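Long-range contacts in aminotransferase class-III (Sphaerobacter thermophilus DSM 20745, PDB 6K8H), which belongs to the class-III aminotransferases of the pyridoxal-phosphate-dependent superfamily and is also known as an omega-transaminase: residues B[144-150]-B[215-221]; B[209-213]-B[247-251]; B[159-164]-B[190-196]. All coordinates share one frame; numbering follows the deposited sequence.

Contact 1. Residues B[144-150]-B[215-221]; sequences RPRIAKF and ELAAVLI
Arg146 and Ala148 bind the backbone of 216-220 in a parallel ladder, the two strand axes 4.7 Å apart and inclined by only 15°. Ala217 N donates to Arg146 O, Ala148 N to Ala218 O, and Leu220 N to Ala148 O, each at 2.8 Å; Arg146 N adds a bond to Glu215 O just before the second strand begins. The ladder is uneven at Ala217, whose phi and psi are helical. Leu216 and Val219, three positions apart, therefore share a face with Arg146 and Ala148, only two apart, and the buried Ala218 N finds no partner. At the far end a water bridges the strands, accepting from Phe150 N and donating to Leu220 O.

Among polar side chains, the extended Arg144 hydrogen-bonds from NH1 to Leu216 O (3.1 Å, N-H...O 159°), which lies near the guanidinium plane, at its edge; NH2 of the same group binds Tyr248 O. Arg146 and Glu215 run side by side as a salt bridge, but the position of Glu215 OE1 is doubtful.

The apolar contacts gather about two centres. Ala148 CB is flanked by Leu216 CD2 at 3.8 Å and by Val219 CG2 at 4.0 Å. Phe150, its CG beside the backbone N (chi1 -70°), turns CE1 to within 3.6 Å of Ile221 CB, while Leu220 O faces the ring edge near CD1.

Hydrogen-bonded also to strands 194-197 and 251-255, this pair forms part of the largely parallel sheet in the large domain of fold-type I pyridoxal-phosphate enzymes; the side chain of Leu220 comes within about 7 Å of the bound (5-hydroxy-4,6-dimethylpyridin-3-yl)methyl dihydrogen phosphate.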
ATOM      1  N   ARG B 144       3.413 -10.421 -21.874  1.00  8.87           N
ATOM      2  CA  ARG B 144       4.591 -11.218 -21.569  1.00  9.94           C
ATOM      3  C   ARG B 144       4.754 -11.384 -20.057  1.00 10.98           C
ATOM      4  O   ARG B 144       4.330 -10.526 -19.279  1.00 11.68           O
ATOM      5  CB  ARG B 144       5.841 -10.564 -22.172  1.00 10.19           C
ATOM      6  CG  ARG B 144       5.725 -10.289 -23.696  1.00 10.40           C
ATOM      7  CD  ARG B 144       6.947  -9.534 -24.224  1.00 12.93           C
ATOM      8  NE  ARG B 144       6.796  -9.076 -25.611  1.00 12.68           N
ATOM      9  CZ  ARG B 144       7.613  -8.200 -26.195  1.00 15.28           C
ATOM     10  NH1 ARG B 144       8.636  -7.697 -25.509  1.00 12.60           N
ATOM     11  NH2 ARG B 144       7.422  -7.826 -27.462  1.00 13.87           N
ATOM     12  N   PRO B 145       5.346 -12.471 -19.608  1.00 11.48           N
ATOM     13  CA  PRO B 145       5.328 -12.767 -18.167  1.00 10.64           C
ATOM     14  C   PRO B 145       6.494 -12.206 -17.360  1.00 13.08           C
ATOM     15  O   PRO B 145       6.315 -11.886 -16.177  1.00 10.85           O
ATOM     16  CB  PRO B 145       5.327 -14.299 -18.141  1.00 14.04           C
ATOM     17  CG  PRO B 145       6.080 -14.688 -19.384  1.00 13.51           C
ATOM     18  CD  PRO B 145       5.748 -13.634 -20.420  1.00 12.38           C
ATOM     19  N   ARG B 146       7.681 -12.084 -17.954  1.00 11.66           N
ATOM     20  CA  ARG B 146       8.873 -11.763 -17.177  1.00 12.22           C
ATOM     21  C   ARG B 146       9.148 -10.261 -17.136  1.00 11.87           C
ATOM     22  O   ARG B 146       8.693  -9.486 -17.977  1.00  7.85           O
ATOM     23  CB  ARG B 146      10.101 -12.478 -17.741  1.00 12.43           C
ATOM     24  CG  ARG B 146       9.997 -13.981 -17.679  1.00 20.35           C
ATOM     25  CD  ARG B 146      11.247 -14.649 -18.184  1.00 21.56           C
ATOM     26  NE  ARG B 146      11.220 -16.066 -17.843  1.00 32.11           N
ATOM     27  CZ  ARG B 146      12.211 -16.918 -18.082  1.00 35.72           C
ATOM     28  NH1 ARG B 146      13.319 -16.495 -18.677  1.00 28.69           N
ATOM     29  NH2 ARG B 146      12.085 -18.196 -17.732  1.00 39.49           N
ATOM     30  N   ILE B 147       9.951  -9.862 -16.148  1.00  9.61           N
ATOM     31  CA  ILE B 147      10.437  -8.495 -16.054  1.00  9.68           C
ATOM     32  C   ILE B 147      11.940  -8.530 -15.819  1.00  9.22           C
ATOM     33  O   ILE B 147      12.504  -9.531 -15.375  1.00  9.43           O
ATOM     34  CB  ILE B 147       9.749  -7.695 -14.925  1.00  9.49           C
ATOM     35  CG1 ILE B 147      10.297  -8.149 -13.568  1.00 10.66           C
ATOM     36  CG2 ILE B 147       8.226  -7.848 -15.014  1.00 14.81           C
ATOM     37  CD1 ILE B 147       9.915  -7.267 -12.407  1.00 11.80           C
ATOM     38  N   ALA B 148      12.583  -7.409 -16.123  1.00  9.13           N
ATOM     39  CA  ALA B 148      13.994  -7.212 -15.854  1.00  9.18           C
ATOM     40  C   ALA B 148      14.144  -6.059 -14.876  1.00  6.51           C
ATOM     41  O   ALA B 148      13.412  -5.069 -14.954  1.00  8.34           O
ATOM     42  CB  ALA B 148      14.773  -6.921 -17.144  1.00  8.14           C
ATOM     43  N   LYS B 149      15.077  -6.211 -13.947  1.00  7.01           N
ATOM     44  CA  LYS B 149      15.470  -5.134 -13.032  1.00  6.98           C
ATOM     45  C   LYS B 149      16.974  -5.207 -12.838  1.00  7.10           C
ATOM     46  O   LYS B 149      17.628  -6.120 -13.337  1.00  9.53           O
ATOM     47  CB  LYS B 149      14.744  -5.229 -11.690  1.00  9.21           C
ATOM     48  CG  LYS B 149      15.017  -6.530 -10.953  1.00  7.53           C
ATOM     49  CD  LYS B 149      14.624  -6.384  -9.509  1.00  9.89           C
ATOM     50  CE  LYS B 149      15.607  -5.514  -8.766  1.00  9.33           C
ATOM     51  NZ  LYS B 149      15.425  -5.647  -7.294  1.00 10.73           N
ATOM     52  N   PHE B 150      17.532  -4.257 -12.092  1.00  8.53           N
ATOM     53  CA  PHE B 150      18.978  -4.134 -11.958  1.00  7.54           C
ATOM     54  C   PHE B 150      19.459  -4.632 -10.596  1.00  7.72           C
ATOM     55  O   PHE B 150      18.839  -4.365  -9.564  1.00  8.63           O
ATOM     56  CB  PHE B 150      19.412  -2.685 -12.221  1.00  7.79           C
ATOM     57  CG  PHE B 150      19.261  -2.295 -13.669  1.00  9.06           C
ATOM     58  CD1 PHE B 150      18.039  -1.868 -14.168  1.00  7.77           C
ATOM     59  CD2 PHE B 150      20.321  -2.453 -14.553  1.00  7.54           C
ATOM     60  CE1 PHE B 150      17.883  -1.558 -15.522  1.00  7.89           C
ATOM     61  CE2 PHE B 150      20.178  -2.138 -15.901  1.00  7.55           C
ATOM     62  CZ  PHE B 150      18.955  -1.685 -16.385  1.00  9.12           C
ATOM     63  N   GLU B 215      10.195 -12.676 -24.023  1.00 14.51           N
ATOM     64  CA  GLU B 215       9.489 -12.930 -22.731  1.00 15.41           C
ATOM     65  C   GLU B 215       9.459 -11.706 -21.796  1.00 14.01           C
ATOM     66  O   GLU B 215       8.822 -11.802 -20.733  1.00 12.33           O
ATOM     67  CB  GLU B 215      10.208 -14.030 -21.938  1.00 24.13           C
ATOM     68  CG  GLU B 215      10.947 -15.058 -22.775  1.00 32.03           C
ATOM     69  CD  GLU B 215      12.029 -15.845 -22.048  1.00 46.93           C
ATOM     70  OE1 GLU B 215      11.916 -16.019 -20.821  1.00 49.46           O
ATOM     71  OE2 GLU B 215      12.991 -16.276 -22.712  1.00 56.05           O
ATOM     72  N   LEU B 216      10.075 -10.588 -22.175  1.00 11.07           N
ATOM     73  CA  LEU B 216      10.218  -9.480 -21.233  1.00 10.89           C
ATOM     74  C   LEU B 216       9.086  -8.488 -21.454  1.00 10.98           C
ATOM     75  O   LEU B 216       9.044  -7.796 -22.479  1.00  8.41           O
ATOM     76  CB  LEU B 216      11.567  -8.791 -21.412  1.00 12.54           C
ATOM     77  CG  LEU B 216      12.792  -9.326 -20.677  1.00  9.65           C
ATOM     78  CD1 LEU B 216      14.036  -8.528 -21.052  1.00  9.78           C
ATOM     79  CD2 LEU B 216      12.555  -9.293 -19.161  1.00 10.48           C
ATOM     80  N   ALA B 217       8.179  -8.400 -20.473  1.00  9.80           N
ATOM     81  CA  ALA B 217       7.157  -7.353 -20.480  1.00  8.68           C
ATOM     82  C   ALA B 217       7.737  -5.974 -20.174  1.00  7.47           C
ATOM     83  O   ALA B 217       7.295  -4.971 -20.747  1.00  8.01           O
ATOM     84  CB  ALA B 217       6.065  -7.675 -19.463  1.00  7.69           C
ATOM     85  N   ALA B 218       8.711  -5.897 -19.267  1.00  7.36           N
ATOM     86  CA  ALA B 218       9.190  -4.606 -18.796  1.00  8.21           C
ATOM     87  C   ALA B 218      10.640  -4.686 -18.335  1.00  9.10           C
ATOM     88  O   ALA B 218      11.123  -5.741 -17.908  1.00 10.14           O
ATOM     89  CB  ALA B 218       8.352  -4.084 -17.622  1.00  8.17           C
ATOM     90  N   VAL B 219      11.313  -3.540 -18.406  1.00  7.50           N
ATOM     91  CA  VAL B 219      12.559  -3.278 -17.681  1.00  6.71           C
ATOM     92  C   VAL B 219      12.265  -2.184 -16.659  1.00  7.26           C
ATOM     93  O   VAL B 219      11.791  -1.100 -17.020  1.00  8.72           O
ATOM     94  CB  VAL B 219      13.702  -2.841 -18.611  1.00  7.94           C
ATOM     95  CG1 VAL B 219      14.923  -2.444 -17.774  1.00  6.69           C
ATOM     96  CG2 VAL B 219      14.067  -3.918 -19.619  1.00  7.38           C
ATOM     97  N   LEU B 220      12.546  -2.460 -15.391  1.00  5.88           N
ATOM     98  CA  LEU B 220      12.307  -1.513 -14.309  1.00  7.61           C
ATOM     99  C   LEU B 220      13.648  -0.952 -13.865  1.00  7.16           C
ATOM    100  O   LEU B 220      14.576  -1.720 -13.587  1.00  7.34           O
ATOM    101  CB  LEU B 220      11.587  -2.208 -13.151  1.00  8.40           C
ATOM    102  CG  LEU B 220      11.481  -1.561 -11.780  1.00  9.14           C
ATOM    103  CD1 LEU B 220      10.435  -0.454 -11.823  1.00  7.07           C
ATOM    104  CD2 LEU B 220      11.127  -2.643 -10.777  1.00  9.20           C
ATOM    105  N   ILE B 221      13.767   0.375 -13.823  1.00  7.44           N
ATOM    106  CA  ILE B 221      15.050   0.996 -13.511  1.00  6.26           C
ATOM    107  C   ILE B 221      14.844   2.229 -12.638  1.00  8.93           C
ATOM    108  O   ILE B 221      14.003   3.080 -12.941  1.00 10.04           O
ATOM    109  CB  ILE B 221      15.828   1.362 -14.790  1.00  7.03           C
ATOM    110  CG1 ILE B 221      17.182   1.959 -14.409  1.00  7.99           C
ATOM    111  CG2 ILE B 221      14.994   2.273 -15.697  1.00  7.76           C
ATOM    112  CD1 ILE B 221      18.097   2.202 -15.600  1.00 11.44           C
TER
HETATM  113  O   HOH W   1      16.014  -2.029 -11.247  1.00  7.28           O

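Contact 2. Residues B[209-213]-B[247-251]; sequences IEQHR and AYGIV
Arg213 and Tyr248 bring the two backbones nearest, with their CA atoms 6.3 Å apart, at a place where two helices come to their C-terminal ends. Helix 202-211 gives way at His212, the first residue to leave helical phi and psi; His212 N and Arg213 N make weak bonds to Ile209 O and Glu210 O. Gly249 is the first residue to leave helical phi and psi after helix 235-248, in a Schellman motif, its positive phi (68°) turning the chain toward Ile250 and the strand beyond.

The guanidinium of Arg213 stacks on one face of the Tyr248 ring, the planes 27° from parallel. A bend at chi3 (-76°) folds the group back over the ring after CD has passed above it, 4.1 Å from the Tyr248 centroid and almost on the ring normal. The exact height of the stack is doubtful, because Arg213 CZ is modelled too near Tyr248 CE1. Arg213 NH1 also forms a long salt bridge, 3.5 Å, with Glu210 OE2. That carboxylate stands nearly perpendicular to the ring, with OE2 2.9 Å from Tyr248 OH, so charge, carboxylate and phenol gather where the contact is partly exposed.

Deeper in, Ile209 CG2 meets the Tyr248 ring at its edge, 4.0 Å from CD2. The same methyl touches Ile250 CD1 at 3.8 Å, so the buried Ile209 joins the ring edge to Ile250.

Ile209 also packs on Leu241 and Ile244 of helix 235-248 and on Val219 of strand 216-221, whereas Ile250 covers Leu216 and Val219. The contact thus joins the C-terminal ends of two helices lying on the same side of the sheet, just before strand 251-255 pairs with strand 216-221.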
ATOM      1  N   ILE B 209      18.970  -8.391 -22.378  1.00 13.35           N
ATOM      2  CA  ILE B 209      17.635  -8.053 -22.951  1.00 10.61           C
ATOM      3  C   ILE B 209      17.456  -8.773 -24.296  1.00 16.50           C
ATOM      4  O   ILE B 209      16.388  -9.347 -24.523  1.00 12.74           O
ATOM      5  CB  ILE B 209      17.457  -6.530 -23.055  1.00 12.00           C
ATOM      6  CG1 ILE B 209      17.306  -5.917 -21.659  1.00 11.42           C
ATOM      7  CG2 ILE B 209      16.283  -6.197 -23.956  1.00 11.89           C
ATOM      8  CD1 ILE B 209      17.455  -4.431 -21.605  1.00 10.51           C
ATOM      9  N   GLU B 210      18.520  -8.820 -25.091  1.00 12.88           N
ATOM     10  CA  GLU B 210      18.471  -9.446 -26.435  1.00 17.75           C
ATOM     11  C   GLU B 210      18.108 -10.928 -26.289  1.00 17.01           C
ATOM     12  O   GLU B 210      17.234 -11.397 -27.002  1.00 18.66           O
ATOM     13  CB  GLU B 210      19.850  -9.286 -27.069  1.00 18.68           C
ATOM     14  CG  GLU B 210      19.789  -8.816 -28.502  1.00 25.84           C
ATOM     15  CD  GLU B 210      19.087  -9.836 -29.360  1.00 32.44           C
ATOM     16  OE1 GLU B 210      19.006 -10.975 -28.913  1.00 35.68           O
ATOM     17  OE2 GLU B 210      18.626  -9.488 -30.457  1.00 46.77           O
ATOM     18  N   GLN B 211      18.720 -11.583 -25.309  1.00 14.00           N
ATOM     19  CA  GLN B 211      18.559 -13.018 -24.989  1.00 16.04           C
ATOM     20  C   GLN B 211      17.118 -13.314 -24.560  1.00 18.38           C
ATOM     21  O   GLN B 211      16.635 -14.394 -24.895  1.00 16.46           O
ATOM     22  CB  GLN B 211      19.539 -13.353 -23.867  1.00 20.76           C
ATOM     23  CG  GLN B 211      19.419 -14.766 -23.333  1.00 30.15           C
ATOM     24  CD  GLN B 211      20.618 -15.168 -22.511  1.00 38.80           C
ATOM     25  OE1 GLN B 211      20.601 -16.183 -21.822  1.00 45.04           O
ATOM     26  NE2 GLN B 211      21.681 -14.386 -22.605  1.00 30.63           N
ATOM     27  N   HIS B 212      16.478 -12.379 -23.853  1.00 15.50           N
ATOM     28  CA  HIS B 212      15.154 -12.620 -23.276  1.00 18.73           C
ATOM     29  C   HIS B 212      14.069 -11.755 -23.915  1.00 14.07           C
ATOM     30  O   HIS B 212      13.025 -11.520 -23.296  1.00 16.01           O
ATOM     31  CB  HIS B 212      15.164 -12.378 -21.764  1.00 12.88           C
ATOM     32  CG  HIS B 212      16.107 -13.255 -21.008  1.00 14.94           C
ATOM     33  ND1 HIS B 212      15.753 -14.502 -20.543  1.00 18.16           N
ATOM     34  CD2 HIS B 212      17.393 -13.061 -20.625  1.00 14.95           C
ATOM     35  CE1 HIS B 212      16.776 -15.037 -19.899  1.00 19.78           C
ATOM     36  NE2 HIS B 212      17.784 -14.186 -19.939  1.00 17.42           N
ATOM     37  N   ARG B 213      14.294 -11.284 -25.140  1.00 13.57           N
ATOM     38  CA  ARG B 213      13.474 -10.215 -25.697  1.00 16.85           C
ATOM     39  C   ARG B 213      12.018 -10.626 -25.907  1.00 17.80           C
ATOM     40  O   ARG B 213      11.127  -9.774 -25.847  1.00 18.41           O
ATOM     41  CB  ARG B 213      14.066  -9.755 -27.018  1.00 16.60           C
ATOM     42  CG  ARG B 213      14.238 -10.887 -28.015  1.00 19.31           C
ATOM     43  CD  ARG B 213      14.885 -10.395 -29.294  1.00 27.79           C
ATOM     44  NE  ARG B 213      13.934  -9.656 -30.117  1.00 34.17           N
ATOM     45  CZ  ARG B 213      14.204  -9.185 -31.332  1.00 34.69           C
ATOM     46  NH1 ARG B 213      15.409  -9.364 -31.867  1.00 30.58           N
ATOM     47  NH2 ARG B 213      13.275  -8.518 -32.004  1.00 31.02           N
ATOM     48  N   ALA B 247      12.710  -0.974 -29.414  1.00 11.30           N
ATOM     49  CA  ALA B 247      12.798  -1.869 -30.572  1.00 14.35           C
ATOM     50  C   ALA B 247      12.065  -3.177 -30.330  1.00 14.04           C
ATOM     51  O   ALA B 247      11.514  -3.766 -31.272  1.00  8.56           O
ATOM     52  CB  ALA B 247      14.259  -2.156 -30.918  1.00 12.76           C
ATOM     53  N   TYR B 248      12.109  -3.656 -29.084  1.00 14.17           N
ATOM     54  CA  TYR B 248      11.588  -5.007 -28.734  1.00 12.98           C
ATOM     55  C   TYR B 248      10.175  -5.009 -28.138  1.00 12.65           C
ATOM     56  O   TYR B 248       9.734  -6.085 -27.740  1.00 13.92           O
ATOM     57  CB  TYR B 248      12.593  -5.713 -27.824  1.00 12.70           C
ATOM     58  CG  TYR B 248      13.914  -5.991 -28.490  1.00 16.79           C
ATOM     59  CD1 TYR B 248      14.011  -6.062 -29.869  1.00 20.59           C
ATOM     60  CD2 TYR B 248      15.060  -6.212 -27.750  1.00 19.17           C
ATOM     61  CE1 TYR B 248      15.215  -6.326 -30.497  1.00 21.82           C
ATOM     62  CE2 TYR B 248      16.273  -6.474 -28.359  1.00 20.07           C
ATOM     63  CZ  TYR B 248      16.350  -6.538 -29.737  1.00 24.19           C
ATOM     64  OH  TYR B 248      17.539  -6.798 -30.346  1.00 29.12           O
ATOM     65  N   GLY B 249       9.495  -3.870 -28.094  1.00 10.77           N
ATOM     66  CA  GLY B 249       8.173  -3.826 -27.502  1.00 11.32           C
ATOM     67  C   GLY B 249       8.157  -4.052 -26.007  1.00 12.18           C
ATOM     68  O   GLY B 249       7.146  -4.521 -25.463  1.00 10.83           O
ATOM     69  N   ILE B 250       9.253  -3.722 -25.330  1.00  8.31           N
ATOM     70  CA  ILE B 250       9.391  -3.881 -23.885  1.00 10.31           C
ATOM     71  C   ILE B 250       9.079  -2.553 -23.209  1.00  8.82           C
ATOM     72  O   ILE B 250       9.605  -1.502 -23.608  1.00 10.46           O
ATOM     73  CB  ILE B 250      10.805  -4.358 -23.514  1.00 10.29           C
ATOM     74  CG1 ILE B 250      11.081  -5.729 -24.115  1.00  7.63           C
ATOM     75  CG2 ILE B 250      10.980  -4.402 -21.996  1.00  8.67           C
ATOM     76  CD1 ILE B 250      12.537  -6.072 -24.097  1.00  9.45           C
ATOM     77  N   VAL B 251       8.241  -2.601 -22.175  1.00  9.54           N
ATOM     78  CA  VAL B 251       7.829  -1.405 -21.446  1.00  8.18           C
ATOM     79  C   VAL B 251       8.982  -0.956 -20.552  1.00 10.28           C
ATOM     80  O   VAL B 251       9.457  -1.722 -19.709  1.00  8.82           O
ATOM     81  CB  VAL B 251       6.568  -1.688 -20.616  1.00  8.23           C
ATOM     82  CG1 VAL B 251       6.260  -0.526 -19.699  1.00  9.29           C
ATOM     83  CG2 VAL B 251       5.373  -2.018 -21.533  1.00  8.29           C
TER

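Contact 3. Residues B[159-164]-B[190-196]; sequences DFAEVS and VLDSVVV
The Phe160 ring has Ser193 OG and Val194 CG2 at its edge, near its plane, with Ser193 OG 3.1 Å from CD1, while Val190 CG2 approaches CE1 obliquely at 3.9 Å. Arg139 of the same chain makes a cation-pi contact with the ring, and Tyr158 meets it with planes about 65° apart. Ser193 OG is itself fixed by donating to Val190 O at 2.9 Å. Its chi1 of 74°, which places OG between the backbone N and the carbonyl carbon, points the hydroxyl back at the last helical turn and so also at the Phe160 edge.

Val163 carries the aliphatic part. It meets Val194 tip to tip, with CG2 of Val163 3.9 Å from CG2 of Val194, and the same Val163 methyl reaches Leu191 CD2 at 4.1 Å. Val190 CG1 closes on it from the helix, so this branch is held by three residues spanning the turn from helix 188-192 into strand 194-197.

Next along the chain, Ser164 OG lies 3.5 Å from Val196 CG2, although its polar needs are met by Val178 O and Thr180 N.

Asp159 faces the second subunit, where it binds Tyr158 and Arg139 of that chain, and Val190 of the second subunit also packs on Phe160. The weakly bonded helical turn 159-162 and the residues after it thus pack on the end of helix 188-192 and on strand 194-197, at the edge of the main sheet within this chain, as part of the homodimer interface that class-III aminotransferases characteristically form.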
ATOM      1  N   ASP B 159       7.020  -9.094  -4.582  1.00  7.88           N
ATOM      2  CA  ASP B 159       7.876 -10.265  -4.830  1.00 12.06           C
ATOM      3  C   ASP B 159       8.818 -10.097  -6.025  1.00  9.86           C
ATOM      4  O   ASP B 159      10.038 -10.287  -5.916  1.00 12.51           O
ATOM      5  CB  ASP B 159       7.008 -11.508  -5.080  1.00 11.39           C
ATOM      6  CG  ASP B 159       6.173 -11.908  -3.880  1.00 15.58           C
ATOM      7  OD1 ASP B 159       5.461 -11.040  -3.347  1.00 15.57           O
ATOM      8  OD2 ASP B 159       6.200 -13.100  -3.494  1.00 18.04           O
ATOM      9  N   PHE B 160       8.255  -9.771  -7.187  1.00  8.45           N
ATOM     10  CA  PHE B 160       9.049  -9.722  -8.409  1.00 10.57           C
ATOM     11  C   PHE B 160      10.003  -8.530  -8.419  1.00  9.38           C
ATOM     12  O   PHE B 160      11.117  -8.638  -8.945  1.00 12.09           O
ATOM     13  CB  PHE B 160       8.108  -9.705  -9.623  1.00  9.01           C
ATOM     14  CG  PHE B 160       7.216 -10.911  -9.697  1.00 10.53           C
ATOM     15  CD1 PHE B 160       7.687 -12.107 -10.213  1.00 12.16           C
ATOM     16  CD2 PHE B 160       5.921 -10.863  -9.219  1.00 13.45           C
ATOM     17  CE1 PHE B 160       6.876 -13.227 -10.266  1.00 11.31           C
ATOM     18  CE2 PHE B 160       5.106 -11.978  -9.268  1.00 15.48           C
ATOM     19  CZ  PHE B 160       5.588 -13.161  -9.801  1.00 12.29           C
ATOM     20  N   ALA B 161       9.601  -7.402  -7.818  1.00 10.38           N
ATOM     21  CA  ALA B 161      10.430  -6.202  -7.819  1.00  8.02           C
ATOM     22  C   ALA B 161      11.595  -6.282  -6.841  1.00 11.75           C
ATOM     23  O   ALA B 161      12.579  -5.551  -7.002  1.00 10.04           O
ATOM     24  CB  ALA B 161       9.570  -4.979  -7.498  1.00  8.60           C
ATOM     25  N   GLU B 162      11.528  -7.161  -5.845  1.00 10.27           N
ATOM     26  CA  GLU B 162      12.561  -7.194  -4.826  1.00  9.57           C
ATOM     27  C   GLU B 162      13.643  -8.245  -5.080  1.00 10.67           C
ATOM     28  O   GLU B 162      14.631  -8.279  -4.328  1.00  9.81           O
ATOM     29  CB  GLU B 162      11.921  -7.404  -3.449  1.00 11.30           C
ATOM     30  CG  GLU B 162      11.354  -8.780  -3.252  1.00 12.34           C
ATOM     31  CD  GLU B 162      10.799  -8.995  -1.861  1.00 14.18           C
ATOM     32  OE1 GLU B 162      10.760  -8.026  -1.073  1.00 13.90           O
ATOM     33  OE2 GLU B 162      10.391 -10.133  -1.558  1.00 12.32           O
ATOM     34  N   VAL B 163      13.520  -9.064  -6.133  1.00  7.37           N
ATOM     35  CA  VAL B 163      14.559 -10.052  -6.430  1.00  9.49           C
ATOM     36  C   VAL B 163      15.900  -9.344  -6.593  1.00  7.96           C
ATOM     37  O   VAL B 163      15.990  -8.310  -7.258  1.00  8.17           O
ATOM     38  CB  VAL B 163      14.189 -10.860  -7.688  1.00  8.27           C
ATOM     39  CG1 VAL B 163      15.418 -11.584  -8.247  1.00 11.75           C
ATOM     40  CG2 VAL B 163      13.092 -11.862  -7.386  1.00  7.84           C
ATOM     41  N   SER B 164      16.941  -9.868  -5.936  1.00  9.28           N
ATOM     42  CA  SER B 164      18.294  -9.308  -6.009  1.00  9.76           C
ATOM     43  C   SER B 164      18.374  -7.880  -5.462  1.00 10.92           C
ATOM     44  O   SER B 164      19.224  -7.097  -5.892  1.00 12.12           O
ATOM     45  CB  SER B 164      18.866  -9.366  -7.434  1.00  9.93           C
ATOM     46  OG  SER B 164      19.076 -10.704  -7.846  1.00  8.36           O
ATOM     47  N   VAL B 190       9.425 -17.475  -9.034  1.00  9.82           N
ATOM     48  CA  VAL B 190       9.606 -16.028  -8.944  1.00 10.26           C
ATOM     49  C   VAL B 190      11.024 -15.632  -9.354  1.00 11.69           C
ATOM     50  O   VAL B 190      11.220 -14.694 -10.136  1.00 14.17           O
ATOM     51  CB  VAL B 190       9.249 -15.524  -7.536  1.00  8.64           C
ATOM     52  CG1 VAL B 190       9.668 -14.073  -7.367  1.00  9.44           C
ATOM     53  CG2 VAL B 190       7.755 -15.671  -7.316  1.00 12.48           C
ATOM     54  N   LEU B 191      12.028 -16.318  -8.811  1.00 12.51           N
ATOM     55  CA  LEU B 191      13.415 -16.056  -9.205  1.00 13.27           C
ATOM     56  C   LEU B 191      13.615 -16.221 -10.712  1.00 13.72           C
ATOM     57  O   LEU B 191      14.267 -15.392 -11.367  1.00 14.28           O
ATOM     58  CB  LEU B 191      14.358 -16.989  -8.441  1.00 12.05           C
ATOM     59  CG  LEU B 191      14.515 -16.800  -6.930  1.00 12.76           C
ATOM     60  CD1 LEU B 191      15.488 -17.833  -6.402  1.00 18.21           C
ATOM     61  CD2 LEU B 191      14.965 -15.380  -6.584  1.00 16.21           C
ATOM     62  N   ASP B 192      13.077 -17.306 -11.274  1.00 12.81           N
ATOM     63  CA  ASP B 192      13.200 -17.591 -12.695  1.00 15.41           C
ATOM     64  C   ASP B 192      12.482 -16.569 -13.560  1.00 15.36           C
ATOM     65  O   ASP B 192      12.838 -16.427 -14.736  1.00 16.30           O
ATOM     66  CB  ASP B 192      12.645 -18.986 -13.020  1.00 14.38           C
ATOM     67  CG  ASP B 192      13.485 -20.112 -12.437  1.00 20.37           C
ATOM     68  OD1 ASP B 192      14.593 -19.844 -11.918  1.00 20.59           O
ATOM     69  OD2 ASP B 192      13.026 -21.281 -12.493  1.00 22.56           O
ATOM     70  N   SER B 193      11.463 -15.881 -13.029  1.00 12.39           N
ATOM     71  CA  SER B 193      10.760 -14.888 -13.843  1.00 14.76           C
ATOM     72  C   SER B 193      11.439 -13.515 -13.890  1.00 13.94           C
ATOM     73  O   SER B 193      10.917 -12.628 -14.566  1.00 13.48           O
ATOM     74  CB  SER B 193       9.321 -14.713 -13.360  1.00 13.14           C
ATOM     75  OG  SER B 193       9.317 -13.982 -12.143  1.00 11.59           O
ATOM     76  N   VAL B 194      12.545 -13.288 -13.180  1.00 10.53           N
ATOM     77  CA  VAL B 194      13.163 -11.962 -13.105  1.00 10.32           C
ATOM     78  C   VAL B 194      14.547 -12.033 -13.743  1.00 11.52           C
ATOM     79  O   VAL B 194      15.371 -12.871 -13.358  1.00 14.85           O
ATOM     80  CB  VAL B 194      13.243 -11.430 -11.659  1.00  6.43           C
ATOM     81  CG1 VAL B 194      13.887 -10.043 -11.640  1.00  8.69           C
ATOM     82  CG2 VAL B 194      11.858 -11.367 -11.057  1.00 11.04           C
ATOM     83  N   VAL B 195      14.774 -11.195 -14.752  1.00 10.42           N
ATOM     84  CA  VAL B 195      16.072 -11.065 -15.412  1.00 10.02           C
ATOM     85  C   VAL B 195      16.830  -9.927 -14.734  1.00  7.54           C
ATOM     86  O   VAL B 195      16.384  -8.773 -14.774  1.00  9.08           O
ATOM     87  CB  VAL B 195      15.905 -10.791 -16.920  1.00 12.90           C
ATOM     88  CG1 VAL B 195      17.277 -10.557 -17.595  1.00 11.90           C
ATOM     89  CG2 VAL B 195      15.153 -11.920 -17.614  1.00 12.43           C
ATOM     90  N   VAL B 196      17.981 -10.237 -14.135  1.00  7.66           N
ATOM     91  CA  VAL B 196      18.751  -9.269 -13.349  1.00  7.65           C
ATOM     92  C   VAL B 196      19.896  -8.729 -14.201  1.00  7.88           C
ATOM     93  O   VAL B 196      20.789  -9.480 -14.612  1.00  8.44           O
ATOM     94  CB  VAL B 196      19.283  -9.892 -12.047  1.00 10.46           C
ATOM     95  CG1 VAL B 196      19.920  -8.815 -11.186  1.00  6.58           C
ATOM     96  CG2 VAL B 196      18.146 -10.574 -11.267  1.00  9.86           C
TER

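How the contacts relate
Contact 1 pairs strands 146-150 and 216-221 inside the seven-stranded mixed sheet; contact 2 packs on the face bearing Leu216 and Val219, and contact 3 on the opposite face, bearing Ile147. The centres of contacts 2 and 3 each lie about 9 Å from that of contact 1 and about 17 Å from each other. Contact 3, nested within the loop that contact 1 closes, covers the edge strand 194-197. Contact 2 follows contact 3 in the chain and alternates with contact 1, since helices 202-211 and 235-248 precede and follow strand 216-221. Lys149 NZ, bonded to Ala161 O and Val163 O, links contacts 1 and 3; Arg144 links contacts 1 and 2. Successive beta-alpha-beta crossovers thus connect dimer interface, sheet and outer helices.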